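Local coordinates for Blr6230 protein (Bradyrhizobium diazoefficiens USDA 110, PDB 5NGG) that probably hydrolyses beta-lactam antibiotics as a zinc-dependent subclass B3 metallo-beta-lactamase, at residues Glu278-Asp281 with Lys282-Lys286. Residues are numbered along the deposited sequence; the frame is centred on the assembly and turned at random.
Sequences EDFD and KQLAK
Asp-279 and Gln-283, one turn apart on a single helix, are joined by a side-chain hydrogen bond: NE2 of Gln-283 donates to OD1 of Asp-279 at 3.2 Å, with an N-H...O angle of 157°. OD1 of Asp-279 lies close to the amide plane of Gln-283, whereas NE2 comes to OD1 from its syn side, 35° out of the carboxylate plane, and the two flat groups are turned well away from coplanar. CG of Gln-283 stands beside its backbone N, 3.3 Å from Asp-279 O, and one bend, chi2 -49°, brings the amide back toward Asp-279. The aspartate, its CG anti to the backbone N, leans forward to meet it.

Asp-279 OD1 also accepts a hydrogen bond from a water at 2.7 Å, and the same water accepts one from Lys-282 NZ at 3.0 Å. Because Lys-282 NZ stays 4.5 Å from Asp-279 OD1, the two residues form no direct salt bridge; their opposite charges are linked through the water, with the extended lysine chain passing OD1 at CD.

Beneath these side chains run the i to i+4 backbone bonds of an alpha-helix, among them Leu-284 N to Phe-280 O at 2.8 Å. Around the helix from the polar group, Leu-284 CD2 approaches Phe-280 CE2 obliquely at 4.1 Å, a light apolar contact.

The turn belongs to the C-terminal helix 268-291, which packs on helix 219-232 through the buried Phe-280 ring, meeting Tyr-223 and Phe-227, while Asp-281 OD1 forms a salt bridge with Arg-224. From the loops between strand 193-199 and that helix, Val-205 and Leu-210 touch Phe-280, Val-205 also Gln-283, and Val-211 touches Leu-284.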
loop_
_atom_site.group_PDB
_atom_site.type_symbol
_atom_site.label_atom_id
_atom_site.label_comp_id
_atom_site.label_asym_id
_atom_site.label_seq_id
_atom_site.Cartn_x
_atom_site.Cartn_y
_atom_site.Cartn_z
ATOM N N GLU A 278 11.459 10.112 -12.404
ATOM C CA GLU A 278 11.716 10.160 -13.829
ATOM C C GLU A 278 10.452 9.817 -14.628
ATOM O O GLU A 278 10.118 10.485 -15.599
ATOM C CB GLU A 278 12.888 9.248 -14.169
ATOM C CG GLU A 278 14.206 9.812 -13.623
ATOM C CD GLU A 278 15.372 8.840 -13.613
ATOM O OE1 GLU A 278 15.193 7.636 -13.898
ATOM O OE2 GLU A 278 16.491 9.291 -13.292
ATOM N N ASP A 279 9.707 8.813 -14.178
ATOM C CA ASP A 279 8.458 8.498 -14.852
ATOM C C ASP A 279 7.432 9.624 -14.658
ATOM O O ASP A 279 6.660 9.916 -15.581
ATOM C CB ASP A 279 7.858 7.164 -14.410
ATOM C CG ASP A 279 6.723 6.729 -15.332
ATOM O OD1 ASP A 279 6.964 6.536 -16.553
ATOM O OD2 ASP A 279 5.572 6.628 -14.865
ATOM N N PHE A 280 7.412 10.240 -13.473
ATOM C CA PHE A 280 6.513 11.355 -13.215
ATOM C C PHE A 280 6.738 12.482 -14.235
ATOM O O PHE A 280 5.793 13.005 -14.840
ATOM C CB PHE A 280 6.698 11.900 -11.800
ATOM C CG PHE A 280 5.756 13.005 -11.468
ATOM C CD1 PHE A 280 4.471 12.724 -10.991
ATOM C CD2 PHE A 280 6.120 14.336 -11.682
ATOM C CE1 PHE A 280 3.583 13.753 -10.749
ATOM C CE2 PHE A 280 5.229 15.350 -11.428
ATOM C CZ PHE A 280 3.966 15.068 -10.951
ATOM N N ASP A 281 7.989 12.856 -14.447
ATOM C CA ASP A 281 8.297 13.880 -15.420
ATOM C C ASP A 281 7.784 13.509 -16.824
ATOM O O ASP A 281 7.256 14.365 -17.552
ATOM C CB ASP A 281 9.802 14.111 -15.500
ATOM C CG ASP A 281 10.377 14.794 -14.271
ATOM O OD1 ASP A 281 9.616 15.320 -13.444
ATOM O OD2 ASP A 281 11.617 14.786 -14.120
ATOM N N LYS A 282 7.967 12.251 -17.215
ATOM C CA LYS A 282 7.452 11.766 -18.517
ATOM C C LYS A 282 5.923 11.899 -18.608
ATOM O O LYS A 282 5.374 12.370 -19.609
ATOM C CB LYS A 282 7.855 10.296 -18.728
ATOM C CG LYS A 282 7.375 9.667 -20.032
ATOM C CD LYS A 282 7.699 8.178 -20.101
ATOM C CE LYS A 282 6.796 7.450 -21.090
ATOM N NZ LYS A 282 6.939 5.968 -21.031
ATOM N N GLN A 283 5.237 11.436 -17.565
ATOM C CA GLN A 283 3.773 11.509 -17.564
ATOM C C GLN A 283 3.252 12.934 -17.516
ATOM O O GLN A 283 2.258 13.229 -18.187
ATOM C CB GLN A 283 3.169 10.722 -16.412
ATOM C CG GLN A 283 3.547 9.250 -16.368
ATOM C CD GLN A 283 3.376 8.551 -17.700
ATOM O OE1 GLN A 283 2.377 8.738 -18.390
ATOM N NE2 GLN A 283 4.342 7.725 -18.059
ATOM N N LEU A 284 3.891 13.804 -16.737
ATOM C CA LEU A 284 3.478 15.210 -16.709
ATOM C C LEU A 284 3.601 15.858 -18.082
ATOM O O LEU A 284 2.702 16.572 -18.536
ATOM C CB LEU A 284 4.300 15.980 -15.666
ATOM C CG LEU A 284 3.941 17.437 -15.468
ATOM C CD1 LEU A 284 2.513 17.590 -14.987
ATOM C CD2 LEU A 284 4.928 18.097 -14.495
ATOM N N ALA A 285 4.700 15.579 -18.762
ATOM C CA ALA A 285 4.901 16.100 -20.120
ATOM C C ALA A 285 3.856 15.550 -21.081
ATOM O O ALA A 285 3.312 16.285 -21.909
ATOM C CB ALA A 285 6.310 15.779 -20.616
ATOM N N LYS A 286 3.558 14.267 -20.962
ATOM C CA LYS A 286 2.576 13.641 -21.838
ATOM C C LYS A 286 1.184 14.248 -21.647
ATOM O O LYS A 286 0.473 14.574 -22.614
ATOM C CB LYS A 286 2.534 12.137 -21.571
ATOM C CG LYS A 286 1.486 11.369 -22.364
ATOM C CD LYS A 286 1.568 9.884 -22.049
ATOM C CE LYS A 286 0.400 9.115 -22.652
ATOM N NZ LYS A 286 0.646 7.650 -22.646
HETATM O O HOH W 1 5.946 4.873 -18.424
#